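Local coordinates for putative succinylglutamate desuccinylase / aspartoacylase (Shewanella amazonensis, PDB 3FMC), which probably acts as a zinc-dependent hydrolase of the succinylglutamate desuccinylase/aspartoacylase family, cleaving ester-type bonds, at residues Gln192-Pro197 and Ser237-Glu242; Ile167-His172 and Glu259-Tyr264; Cys178-Cys183 and Pro343-Ala348; Leu200-Ser205 and Ala209-Ala214. All coordinates share one frame; numbering follows the deposited sequence.

Interaction 1: residues Gln192-Pro197 and Ser237-Glu242; sequences QYFSIP and SALTLE
The ring of Phe194 hangs from a loop and lodges against two leucines of strand 237-242. Its CD1 meets Leu241 CD2 at 3.9 Å, and CE1 lies almost as close to the same methyl. Farther round, CZ and CE2 lie near Leu239, with Phe194 CE2 4.0 Å from Leu239 CD1. Both methyls approach the ring at a slant. The Phe194 CG is anti to the carbonyl carbon (chi1 -62°), which carries the ring inward from the loop to the strand. Two residues on, the extended CG1 branch of Ile196 (chi2 175°) brings its CD1 to 3.9 Å from Leu241 CG, the isoleucine lying roughly perpendicular to the leucine. Leu241 CD2 is touched by both the ring and Ile196 CD1. These places are buried and the contacts purely apolar, which is why aliphatic and aromatic residues suit them; the Phe194 carbonyl is taken by Arg282. Tyr264 stacks on the Phe194 ring, and Ile261 also touches it, extending the apolar cluster to helix 251-267. This is a hydrophobic core layer of an alpha/beta fold, in which a loop and helix 251-267 pack together on the Leu239 and Leu241 side of the sheet.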
loop_
_atom_site.group_PDB
_atom_site.type_symbol
_atom_site.label_atom_id
_atom_site.label_comp_id
_atom_site.label_asym_id
_atom_site.label_seq_id
_atom_site.Cartn_x
_atom_site.Cartn_y
_atom_site.Cartn_z
ATOM N N GLN C 192 -21.893 9.486 32.255
ATOM C CA GLN C 192 -22.590 8.710 33.288
ATOM C C GLN C 192 -23.637 7.749 32.728
ATOM O O GLN C 192 -24.011 6.821 33.427
ATOM C CB GLN C 192 -23.259 9.639 34.320
ATOM C CG GLN C 192 -22.315 10.550 35.078
ATOM C CD GLN C 192 -21.319 9.792 35.946
ATOM O OE1 GLN C 192 -21.671 8.846 36.642
ATOM N NE2 GLN C 192 -20.064 10.222 35.912
ATOM N N TYR C 193 -24.056 7.927 31.467
ATOM C CA TYR C 193 -25.138 7.110 30.864
ATOM C C TYR C 193 -24.663 5.990 29.982
ATOM O O TYR C 193 -25.294 4.919 29.915
ATOM C CB TYR C 193 -26.141 8.037 30.157
ATOM C CG TYR C 193 -26.696 9.040 31.121
ATOM C CD1 TYR C 193 -27.707 8.694 32.033
ATOM C CD2 TYR C 193 -26.176 10.303 31.199
ATOM C CE1 TYR C 193 -28.168 9.602 32.969
ATOM C CE2 TYR C 193 -26.641 11.217 32.118
ATOM C CZ TYR C 193 -27.640 10.865 33.000
ATOM O OH TYR C 193 -28.065 11.832 33.900
ATOM N N PHE C 194 -23.541 6.201 29.287
ATOM C CA PHE C 194 -22.975 5.152 28.458
ATOM C C PHE C 194 -22.265 4.094 29.341
ATOM O O PHE C 194 -22.063 4.329 30.533
ATOM C CB PHE C 194 -22.000 5.745 27.420
ATOM C CG PHE C 194 -22.655 6.705 26.453
ATOM C CD1 PHE C 194 -23.258 6.242 25.291
ATOM C CD2 PHE C 194 -22.670 8.058 26.701
ATOM C CE1 PHE C 194 -23.870 7.129 24.412
ATOM C CE2 PHE C 194 -23.263 8.948 25.806
ATOM C CZ PHE C 194 -23.846 8.477 24.667
ATOM N N SER C 195 -21.958 2.949 28.742
ATOM C CA SER C 195 -21.255 1.825 29.378
ATOM C C SER C 195 -19.763 1.837 28.953
ATOM O O SER C 195 -19.223 0.856 28.411
ATOM C CB SER C 195 -21.924 0.522 28.959
ATOM O OG SER C 195 -23.288 0.547 29.374
ATOM N N ILE C 196 -19.131 2.974 29.240
ATOM C CA ILE C 196 -17.753 3.223 28.832
ATOM C C ILE C 196 -16.918 3.660 30.044
ATOM O O ILE C 196 -17.146 4.736 30.619
ATOM C CB ILE C 196 -17.731 4.264 27.698
ATOM C CG1 ILE C 196 -18.557 3.725 26.497
ATOM C CG2 ILE C 196 -16.262 4.522 27.268
ATOM C CD1 ILE C 196 -18.752 4.656 25.299
ATOM N N PRO C 197 -15.912 2.846 30.396
ATOM C CA PRO C 197 -15.107 3.094 31.605
ATOM C C PRO C 197 -14.209 4.328 31.567
ATOM O O PRO C 197 -13.916 4.885 32.606
ATOM C CB PRO C 197 -14.310 1.780 31.753
ATOM C CG PRO C 197 -14.169 1.231 30.376
ATOM C CD PRO C 197 -15.461 1.649 29.662
ATOM N N SER C 237 -25.517 17.963 21.209
ATOM C CA SER C 237 -24.656 17.039 21.911
ATOM C C SER C 237 -23.920 16.289 20.784
ATOM O O SER C 237 -24.540 15.895 19.831
ATOM C CB SER C 237 -25.467 16.085 22.773
ATOM O OG SER C 237 -26.093 16.826 23.809
ATOM N N ALA C 238 -22.612 16.099 20.914
ATOM C CA ALA C 238 -21.813 15.376 19.904
ATOM C C ALA C 238 -20.719 14.648 20.650
ATOM O O ALA C 238 -19.833 15.268 21.283
ATOM C CB ALA C 238 -21.244 16.306 18.851
ATOM N N LEU C 239 -20.827 13.331 20.598
ATOM C CA LEU C 239 -19.943 12.418 21.336
ATOM C C LEU C 239 -19.346 11.405 20.366
ATOM O O LEU C 239 -20.005 11.005 19.395
ATOM C CB LEU C 239 -20.803 11.677 22.359
ATOM C CG LEU C 239 -21.524 12.655 23.309
ATOM C CD1 LEU C 239 -22.913 12.209 23.532
ATOM C CD2 LEU C 239 -20.733 12.793 24.583
ATOM N N THR C 240 -18.117 10.951 20.654
ATOM C CA THR C 240 -17.457 9.953 19.818
ATOM C C THR C 240 -17.166 8.757 20.687
ATOM O O THR C 240 -16.469 8.866 21.670
ATOM C CB THR C 240 -16.171 10.544 19.177
ATOM O OG1 THR C 240 -16.515 11.738 18.455
ATOM C CG2 THR C 240 -15.475 9.552 18.269
ATOM N N LEU C 241 -17.729 7.626 20.313
ATOM C CA LEU C 241 -17.565 6.399 21.036
ATOM C C LEU C 241 -16.530 5.536 20.327
ATOM O O LEU C 241 -16.676 5.258 19.157
ATOM C CB LEU C 241 -18.919 5.675 21.132
ATOM C CG LEU C 241 -20.064 6.287 22.019
ATOM C CD1 LEU C 241 -20.578 7.623 21.637
ATOM C CD2 LEU C 241 -21.202 5.199 22.137
ATOM N N GLU C 242 -15.468 5.150 21.055
ATOM C CA GLU C 242 -14.356 4.337 20.538
ATOM C C GLU C 242 -14.563 2.977 21.167
ATOM O O GLU C 242 -14.123 2.704 22.302
ATOM C CB GLU C 242 -13.007 4.947 20.959
ATOM C CG GLU C 242 -12.763 6.413 20.583
ATOM C CD GLU C 242 -12.281 6.614 19.132
ATOM O OE1 GLU C 242 -11.601 5.727 18.599
ATOM O OE2 GLU C 242 -12.585 7.678 18.568
#

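Interaction 2: residues Ile167-His172 and Glu259-Tyr264; sequences IVLDLH and EGILAY
Helix-on-sheet packing in the zinc-exopeptidase-like alpha/beta domain brings Ile167, Leu169 and Leu171 of strand 167-172 under Ile261 and Tyr264 of helix 259-264. The segments run nearly antiparallel, at 167°, with their axes 12.1 Å apart at the closest approach, a spacing filled by side chains. Every second strand residue points at the helix, while Ile261 and Tyr264, three residues apart, lie along the helix flank that answers them. Leu169 CD1 sits 3.8 Å from Ile261 CG2, the two chains lying alongside but pointing opposite ways. The CD1 end of Ile261 lies more loosely, 4.3 Å from Leu171 CD2. Tyr264 has its CG anti to the backbone N (chi1 -176°), which sends the ring down toward the strand; there Ile167 CG2 meets its edge, in the ring plane, 3.8 Å from Tyr264 CE2. A tyrosine suits this place because its carbon edge packs on isoleucine while its buried OH bonds to Glu187 and Arg268. The strand's other face carries Asp170 and His172, and the histidine may, with His43 and Glu46, form the family's zinc site, here without a metal. Asp170, whose OD1 bonds to Gln39, is probably a second-shell residue that positions this histidine: His172 NE2 donates to Asp170 OD2 over 2.7 Å at 155°, with the oxygen in the imidazole plane but the nitrogen well above the carboxylate plane.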
loop_
_atom_site.group_PDB
_atom_site.type_symbol
_atom_site.label_atom_id
_atom_site.label_comp_id
_atom_site.label_asym_id
_atom_site.label_seq_id
_atom_site.Cartn_x
_atom_site.Cartn_y
_atom_site.Cartn_z
ATOM N N ILE C 167 -28.590 15.526 18.692
ATOM C CA ILE C 167 -27.578 14.626 19.257
ATOM C C ILE C 167 -26.867 13.897 18.124
ATOM O O ILE C 167 -27.517 13.311 17.254
ATOM C CB ILE C 167 -28.241 13.587 20.186
ATOM C CG1 ILE C 167 -28.996 14.303 21.328
ATOM C CG2 ILE C 167 -27.203 12.578 20.749
ATOM C CD1 ILE C 167 -29.955 13.373 22.055
ATOM N N VAL C 168 -25.541 13.924 18.168
ATOM C CA VAL C 168 -24.700 13.268 17.173
ATOM C C VAL C 168 -23.798 12.270 17.862
ATOM O O VAL C 168 -23.072 12.653 18.790
ATOM C CB VAL C 168 -23.845 14.301 16.411
ATOM C CG1 VAL C 168 -22.818 13.625 15.523
ATOM C CG2 VAL C 168 -24.768 15.285 15.599
ATOM N N LEU C 169 -23.870 11.018 17.442
ATOM C CA LEU C 169 -23.005 9.958 17.989
ATOM C C LEU C 169 -22.172 9.364 16.846
ATOM O O LEU C 169 -22.717 8.784 15.919
ATOM C CB LEU C 169 -23.816 8.838 18.659
ATOM C CG LEU C 169 -24.819 9.241 19.739
ATOM C CD1 LEU C 169 -25.573 7.959 20.221
ATOM C CD2 LEU C 169 -24.126 10.014 20.845
ATOM N N ASP C 170 -20.860 9.534 16.924
ATOM C CA ASP C 170 -19.909 9.031 15.889
ATOM C C ASP C 170 -19.263 7.780 16.476
ATOM O O ASP C 170 -18.579 7.845 17.485
ATOM C CB ASP C 170 -18.882 10.119 15.568
ATOM C CG ASP C 170 -18.107 9.855 14.258
ATOM O OD1 ASP C 170 -18.461 8.901 13.546
ATOM O OD2 ASP C 170 -17.130 10.603 13.975
ATOM N N LEU C 171 -19.521 6.650 15.853
ATOM C CA LEU C 171 -19.016 5.382 16.336
ATOM C C LEU C 171 -17.706 4.991 15.644
ATOM O O LEU C 171 -17.657 4.747 14.404
ATOM C CB LEU C 171 -20.038 4.272 16.166
ATOM C CG LEU C 171 -21.454 4.564 16.685
ATOM C CD1 LEU C 171 -22.298 3.323 16.470
ATOM C CD2 LEU C 171 -21.449 4.983 18.146
ATOM N N HIS C 172 -16.681 4.866 16.487
ATOM C CA HIS C 172 -15.334 4.501 16.088
ATOM C C HIS C 172 -14.834 3.293 16.893
ATOM O O HIS C 172 -15.525 2.751 17.747
ATOM C CB HIS C 172 -14.400 5.706 16.308
ATOM C CG HIS C 172 -14.599 6.849 15.335
ATOM N ND1 HIS C 172 -13.710 7.128 14.307
ATOM C CD2 HIS C 172 -15.581 7.778 15.243
ATOM C CE1 HIS C 172 -14.140 8.181 13.629
ATOM N NE2 HIS C 172 -15.274 8.594 14.172
ATOM N N GLU C 259 -26.818 -1.114 24.432
ATOM C CA GLU C 259 -27.598 -0.959 25.683
ATOM C C GLU C 259 -27.204 0.321 26.414
ATOM O O GLU C 259 -28.045 1.047 26.971
ATOM C CB GLU C 259 -27.475 -2.225 26.530
ATOM C CG GLU C 259 -28.270 -3.400 25.958
ATOM C CD GLU C 259 -27.934 -4.743 26.642
ATOM O OE1 GLU C 259 -26.982 -4.806 27.455
ATOM O OE2 GLU C 259 -28.599 -5.750 26.338
ATOM N N GLY C 260 -25.925 0.665 26.367
ATOM C CA GLY C 260 -25.468 1.935 26.923
ATOM C C GLY C 260 -26.010 3.139 26.180
ATOM O O GLY C 260 -26.418 4.112 26.775
ATOM N N ILE C 261 -25.974 3.091 24.850
ATOM C CA ILE C 261 -26.532 4.156 24.027
ATOM C C ILE C 261 -28.008 4.332 24.397
ATOM O O ILE C 261 -28.469 5.451 24.573
ATOM C CB ILE C 261 -26.381 3.837 22.537
ATOM C CG1 ILE C 261 -24.883 3.868 22.153
ATOM C CG2 ILE C 261 -27.186 4.838 21.685
ATOM C CD1 ILE C 261 -24.551 3.444 20.726
ATOM N N LEU C 262 -28.728 3.240 24.540
ATOM C CA LEU C 262 -30.155 3.342 24.948
ATOM C C LEU C 262 -30.331 4.072 26.271
ATOM O O LEU C 262 -31.288 4.847 26.421
ATOM C CB LEU C 262 -30.816 1.978 24.998
ATOM C CG LEU C 262 -31.276 1.262 23.737
ATOM C CD1 LEU C 262 -31.757 -0.151 24.168
ATOM C CD2 LEU C 262 -32.378 2.049 23.066
ATOM N N ALA C 263 -29.458 3.816 27.249
ATOM C CA ALA C 263 -29.540 4.559 28.535
ATOM C C ALA C 263 -29.438 6.085 28.294
ATOM O O ALA C 263 -30.152 6.882 28.915
ATOM C CB ALA C 263 -28.466 4.081 29.523
ATOM N N TYR C 264 -28.521 6.529 27.402
ATOM C CA TYR C 264 -28.387 7.925 27.077
ATOM C C TYR C 264 -29.658 8.439 26.403
ATOM O O TYR C 264 -30.141 9.504 26.719
ATOM C CB TYR C 264 -27.152 8.199 26.181
ATOM C CG TYR C 264 -26.943 9.658 25.910
ATOM C CD1 TYR C 264 -26.503 10.512 26.899
ATOM C CD2 TYR C 264 -27.173 10.199 24.640
ATOM C CE1 TYR C 264 -26.339 11.844 26.677
ATOM C CE2 TYR C 264 -26.996 11.548 24.409
ATOM C CZ TYR C 264 -26.556 12.368 25.418
ATOM O OH TYR C 264 -26.364 13.727 25.222
#

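Interaction 3: residues Cys178-Cys183 and Pro343-Ala348; sequences CKHLYC and PILHFA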
loop_
_atom_site.group_PDB
_atom_site.type_symbol
_atom_site.label_atom_id
_atom_site.label_comp_id
_atom_site.label_asym_id
_atom_site.label_seq_id
_atom_site.Cartn_x
_atom_site.Cartn_y
_atom_site.Cartn_z
ATOM N N CYS C 178 -9.285 -0.445 24.427
ATOM C CA CYS C 178 -10.421 -0.610 25.319
ATOM C C CYS C 178 -11.495 0.355 24.836
ATOM O O CYS C 178 -11.284 1.148 23.914
ATOM C CB CYS C 178 -10.033 -0.338 26.800
ATOM S SG CYS C 178 -9.674 1.296 27.210
ATOM N N LYS C 179 -12.691 0.241 25.411
ATOM C CA LYS C 179 -13.788 1.164 25.088
ATOM C C LYS C 179 -13.526 2.493 25.819
ATOM O O LYS C 179 -13.224 2.540 27.018
ATOM C CB LYS C 179 -15.146 0.579 25.539
ATOM C CG LYS C 179 -15.414 -0.761 24.973
ATOM C CD LYS C 179 -16.810 -1.265 25.315
ATOM C CE LYS C 179 -17.009 -2.642 24.791
ATOM N NZ LYS C 179 -18.360 -3.139 25.118
ATOM N N HIS C 180 -13.636 3.569 25.075
ATOM C CA HIS C 180 -13.443 4.902 25.572
ATOM C C HIS C 180 -14.358 5.882 24.855
ATOM O O HIS C 180 -14.933 5.587 23.807
ATOM C CB HIS C 180 -11.961 5.345 25.628
ATOM C CG HIS C 180 -11.238 5.334 24.310
ATOM N ND1 HIS C 180 -10.879 4.164 23.663
ATOM C CD2 HIS C 180 -10.719 6.343 23.585
ATOM C CE1 HIS C 180 -10.199 4.474 22.574
ATOM N NE2 HIS C 180 -10.096 5.790 22.504
ATOM N N LEU C 181 -14.479 7.049 25.432
ATOM C CA LEU C 181 -15.396 8.072 24.953
ATOM C C LEU C 181 -14.787 9.438 24.933
ATOM O O LEU C 181 -14.055 9.816 25.871
ATOM C CB LEU C 181 -16.589 8.123 25.895
ATOM C CG LEU C 181 -17.731 9.138 25.753
ATOM C CD1 LEU C 181 -18.607 8.898 24.487
ATOM C CD2 LEU C 181 -18.657 9.160 27.032
ATOM N N TYR C 182 -15.035 10.149 23.844
ATOM C CA TYR C 182 -14.742 11.564 23.757
ATOM C C TYR C 182 -16.065 12.315 24.034
ATOM O O TYR C 182 -17.138 12.071 23.390
ATOM C CB TYR C 182 -14.163 11.991 22.433
ATOM C CG TYR C 182 -12.784 11.443 22.126
ATOM C CD1 TYR C 182 -12.604 10.168 21.615
ATOM C CD2 TYR C 182 -11.661 12.227 22.325
ATOM C CE1 TYR C 182 -11.334 9.678 21.320
ATOM C CE2 TYR C 182 -10.434 11.757 22.087
ATOM C CZ TYR C 182 -10.239 10.501 21.566
ATOM O OH TYR C 182 -8.951 10.089 21.289
ATOM N N CYS C 183 -15.963 13.243 24.973
ATOM C CA CYS C 183 -17.104 13.988 25.492
ATOM C C CYS C 183 -16.668 15.429 25.685
ATOM O O CYS C 183 -15.642 15.673 26.333
ATOM C CB CYS C 183 -17.529 13.393 26.823
ATOM S SG CYS C 183 -19.070 14.139 27.473
ATOM N N PRO C 343 -3.315 2.907 30.091
ATOM C CA PRO C 343 -3.146 2.637 28.656
ATOM C C PRO C 343 -4.513 2.345 28.052
ATOM O O PRO C 343 -5.255 1.497 28.585
ATOM C CB PRO C 343 -2.216 1.414 28.634
ATOM C CG PRO C 343 -2.346 0.810 29.932
ATOM C CD PRO C 343 -2.607 1.910 30.914
ATOM N N ILE C 344 -4.879 3.107 27.015
ATOM C CA ILE C 344 -6.182 2.948 26.334
ATOM C C ILE C 344 -6.067 2.047 25.117
ATOM O O ILE C 344 -6.930 1.201 24.824
ATOM C CB ILE C 344 -6.763 4.352 25.935
ATOM C CG1 ILE C 344 -7.028 5.210 27.186
ATOM C CG2 ILE C 344 -8.008 4.225 25.073
ATOM C CD1 ILE C 344 -7.925 4.518 28.254
ATOM N N LEU C 345 -4.965 2.214 24.396
ATOM C CA LEU C 345 -4.798 1.482 23.144
ATOM C C LEU C 345 -3.308 1.345 22.859
ATOM O O LEU C 345 -2.488 2.131 23.363
ATOM C CB LEU C 345 -5.526 2.237 22.000
ATOM C CG LEU C 345 -5.117 3.688 21.695
ATOM C CD1 LEU C 345 -3.878 3.718 20.739
ATOM C CD2 LEU C 345 -6.192 4.578 21.090
ATOM N N HIS C 346 -2.989 0.356 22.041
ATOM C CA HIS C 346 -1.638 0.140 21.581
ATOM C C HIS C 346 -1.625 -0.260 20.103
ATOM O O HIS C 346 -2.629 -0.692 19.514
ATOM C CB HIS C 346 -0.854 -0.850 22.489
ATOM C CG HIS C 346 -1.257 -2.297 22.383
ATOM N ND1 HIS C 346 -1.088 -3.052 21.232
ATOM C CD2 HIS C 346 -1.730 -3.153 23.324
ATOM C CE1 HIS C 346 -1.473 -4.293 21.466
ATOM N NE2 HIS C 346 -1.837 -4.395 22.735
ATOM N N PHE C 347 -0.423 -0.187 19.549
ATOM C CA PHE C 347 -0.166 -0.458 18.143
ATOM C C PHE C 347 -0.589 -1.863 17.822
ATOM O O PHE C 347 -0.352 -2.806 18.605
ATOM C CB PHE C 347 1.318 -0.206 17.872
ATOM C CG PHE C 347 1.695 -0.183 16.412
ATOM C CD1 PHE C 347 1.161 0.755 15.556
ATOM C CD2 PHE C 347 2.715 -1.019 15.954
ATOM C CE1 PHE C 347 1.587 0.819 14.229
ATOM C CE2 PHE C 347 3.130 -0.967 14.639
ATOM C CZ PHE C 347 2.554 -0.054 13.784
ATOM N N ALA C 348 -1.156 -2.036 16.623
ATOM C CA ALA C 348 -1.720 -3.324 16.191
ATOM C C ALA C 348 -0.750 -4.334 15.626
ATOM O O ALA C 348 -1.148 -5.455 15.300
ATOM C CB ALA C 348 -2.849 -3.057 15.173
#
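Ile344 presses its CG2 methyl squarely onto the imidazole of His180, and this is the tight part of the contact. The Ile344 CG2 methyl lies 3.3 Å from the His180 ring centroid and only 15° off the ring normal, a close CH-pi contact. The His180 CG sits between the backbone N and the carbonyl carbon (chi1 60°), folding the ring back along its own strand so that ND1 donates to Cys178 O at 3.1 Å. With that oxygen in the ring plane, the bond fixes the turn of the imidazole and presents its face to Ile344. A flat ring with an N-H at its edge suits both tasks; an alanine in its place would remove the ring, and would probably leave a gap against the Ile344 methyl and Cys178 O without its donor. The backbones are joined where Cys178 N donates to Ile344 O at 2.9 Å, nearly straight (166°), and Cys178 SG rests 3.8 Å from Ile344 CD1. Beyond this the packing slackens: although its backbone bond is firm, Cys178 itself borders solvent, Leu345 CD2 only grazes His180 CE1 at 4.3 Å, and past Leu345 the chain diverges, Phe347 packing on Lys83 of a second subunit. Ile344 and Leu345 form a classic beta bulge opposite Lys360. Strand 176-184 runs between strands 237-243 and 198-202, strand 341-346 joins it antiparallel near its Cys178 end, and Tyr290 of strand 290-294 touches His180, Ile344 and Leu345.

Interaction 4: residues Leu200-Ser205 and Ala209-Ala214; sequences LLIPNS and AMDEAA
A strand-loop-helix connection, folding the start of helix 210-227 back beside the end of strand 198-202, brings Ile202 to Asp211 and Ser205 to Glu212. Ile202 CD1 touches Asp211 OD2 at 3.8 Å, the two side chains facing each other. Asp211 CG takes the crowded position between backbone N and carbonyl carbon (chi1 56°), curling the carboxylate back so that Glu212 N donates to Asp211 OD1 at 2.8 Å, a bent bond (135°), while OD2 bonds to Thr240 on strand 237-243. With both oxygens paired, the methyl can probably lie against the carboxylate without leaving a buried charge unmet. Nearer the surface, Ser205 O lies 3.5 Å from Glu212 CG, a van der Waals contact. The Glu212 carboxylate swings to the helix start, where OE1 accepts from Ala209 N at 3.2 Å and 161°, and also from Gly207 N. An alanine here would take away the carboxylate, and the Ala209 and Gly207 amides would probably be left without this acceptor. Glutamate is long enough to span from the helix's first turn to its N-cap residue. A first-turn glutamate accepting from the N-cap amide is the bond seen in capping boxes; with Ala209 at the N-cap, the reciprocal side-chain bond is absent.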
loop_
_atom_site.group_PDB
_atom_site.type_symbol
_atom_site.label_atom_id
_atom_site.label_comp_id
_atom_site.label_asym_id
_atom_site.label_seq_id
_atom_site.Cartn_x
_atom_site.Cartn_y
_atom_site.Cartn_z
ATOM N N LEU C 200 -12.496 10.948 27.673
ATOM C CA LEU C 200 -11.654 12.111 27.396
ATOM C C LEU C 200 -12.580 13.309 27.284
ATOM O O LEU C 200 -13.494 13.322 26.444
ATOM C CB LEU C 200 -10.881 11.938 26.077
ATOM C CG LEU C 200 -9.790 10.868 26.131
ATOM C CD1 LEU C 200 -9.353 10.324 24.818
ATOM C CD2 LEU C 200 -8.603 11.429 26.932
ATOM N N LEU C 201 -12.398 14.283 28.173
ATOM C CA LEU C 201 -13.146 15.545 28.156
ATOM C C LEU C 201 -12.417 16.527 27.259
ATOM O O LEU C 201 -11.237 16.870 27.483
ATOM C CB LEU C 201 -13.326 16.079 29.587
ATOM C CG LEU C 201 -14.103 15.194 30.570
ATOM C CD1 LEU C 201 -14.013 15.719 31.999
ATOM C CD2 LEU C 201 -15.560 15.050 30.132
ATOM N N ILE C 202 -13.120 16.999 26.221
ATOM C CA ILE C 202 -12.494 17.776 25.156
ATOM C C ILE C 202 -13.011 19.207 25.095
ATOM O O ILE C 202 -14.190 19.475 25.381
ATOM C CB ILE C 202 -12.569 17.009 23.769
ATOM C CG1 ILE C 202 -13.979 17.017 23.159
ATOM C CG2 ILE C 202 -12.040 15.548 23.885
ATOM C CD1 ILE C 202 -13.971 16.423 21.726
ATOM N N PRO C 203 -12.133 20.149 24.727
ATOM C CA PRO C 203 -12.464 21.562 24.738
ATOM C C PRO C 203 -13.134 22.066 23.472
ATOM O O PRO C 203 -13.313 21.314 22.506
ATOM C CB PRO C 203 -11.103 22.223 24.859
ATOM C CG PRO C 203 -10.191 21.315 24.103
ATOM C CD PRO C 203 -10.731 19.924 24.325
ATOM N N ASN C 204 -13.514 23.336 23.503
ATOM C CA ASN C 204 -14.090 23.997 22.335
ATOM C C ASN C 204 -12.984 24.348 21.319
ATOM O O ASN C 204 -12.485 25.477 21.262
ATOM C CB ASN C 204 -14.854 25.256 22.732
ATOM C CG ASN C 204 -15.706 25.798 21.610
ATOM O OD1 ASN C 204 -15.759 25.213 20.524
ATOM N ND2 ASN C 204 -16.342 26.951 21.840
ATOM N N SER C 205 -12.647 23.377 20.490
ATOM C CA SER C 205 -11.588 23.552 19.524
ATOM C C SER C 205 -11.870 22.673 18.336
ATOM O O SER C 205 -12.168 21.506 18.509
ATOM C CB SER C 205 -10.282 23.110 20.164
ATOM O OG SER C 205 -9.213 23.293 19.277
ATOM N N ALA C 209 -12.423 16.796 12.989
ATOM C CA ALA C 209 -13.276 15.638 13.246
ATOM C C ALA C 209 -14.774 15.946 13.287
ATOM O O ALA C 209 -15.179 17.069 13.466
ATOM C CB ALA C 209 -12.845 14.931 14.580
HETATM N N MSE C 210 -15.590 14.906 13.138
HETATM C CA MSE C 210 -17.061 15.084 13.110
HETATM C C MSE C 210 -17.627 15.712 14.377
HETATM O O MSE C 210 -18.466 16.610 14.287
HETATM C CB MSE C 210 -17.745 13.734 12.927
HETATM C CG MSE C 210 -19.294 13.781 13.185
HETATM SE SE MSE C 210 -20.271 15.034 12.105
HETATM C CE MSE C 210 -20.924 13.710 10.845
ATOM N N ASP C 211 -17.257 15.190 15.545
ATOM C CA ASP C 211 -17.816 15.719 16.811
ATOM C C ASP C 211 -17.574 17.195 16.943
ATOM O O ASP C 211 -18.502 17.965 17.140
ATOM C CB ASP C 211 -17.392 14.919 18.053
ATOM C CG ASP C 211 -15.871 14.779 18.265
ATOM O OD1 ASP C 211 -15.028 15.292 17.484
ATOM O OD2 ASP C 211 -15.533 14.064 19.251
ATOM N N GLU C 212 -16.337 17.608 16.750
ATOM C CA GLU C 212 -15.997 19.037 16.767
ATOM C C GLU C 212 -16.767 19.831 15.726
ATOM O O GLU C 212 -17.286 20.910 15.983
ATOM C CB GLU C 212 -14.512 19.184 16.504
ATOM C CG GLU C 212 -13.631 18.491 17.540
ATOM C CD GLU C 212 -12.271 18.079 16.971
ATOM O OE1 GLU C 212 -12.002 18.270 15.751
ATOM O OE2 GLU C 212 -11.498 17.511 17.746
ATOM N N ALA C 213 -16.851 19.292 14.518
ATOM C CA ALA C 213 -17.550 19.977 13.444
ATOM C C ALA C 213 -19.005 20.198 13.845
ATOM O O ALA C 213 -19.595 21.208 13.507
ATOM C CB ALA C 213 -17.455 19.145 12.157
ATOM N N ALA C 214 -19.570 19.217 14.543
ATOM C CA ALA C 214 -20.948 19.287 15.007
ATOM C C ALA C 214 -21.131 20.255 16.184
ATOM O O ALA C 214 -22.121 20.989 16.217
ATOM C CB ALA C 214 -21.471 17.942 15.389
#

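In the fold
All four contacts reach the sheet that holds strands 167-174, 237-243, 176-184 and 198-202. Interactions 1 and 2, with centres 6 Å apart, build one core: strands 237-243 and 167-174 are neighbours, joined by Leu241 O to His172 N at 2.7 Å. Interaction 3 continues the sheet, with Glu242 N 2.8 Å from His180 O, and leads away toward strands 341-346, 357-363 and 290-294. Interaction 4, its centre about 13 Å from that of interaction 1, is tied to it by Thr240 OG1 and Asp211 OD2, 2.6 Å apart, on the sheet face turned from the helix of interaction 2. The probable zinc site borders this assembly: His172 belongs to interaction 2, while Leu241, His180 and Asp211 come near it.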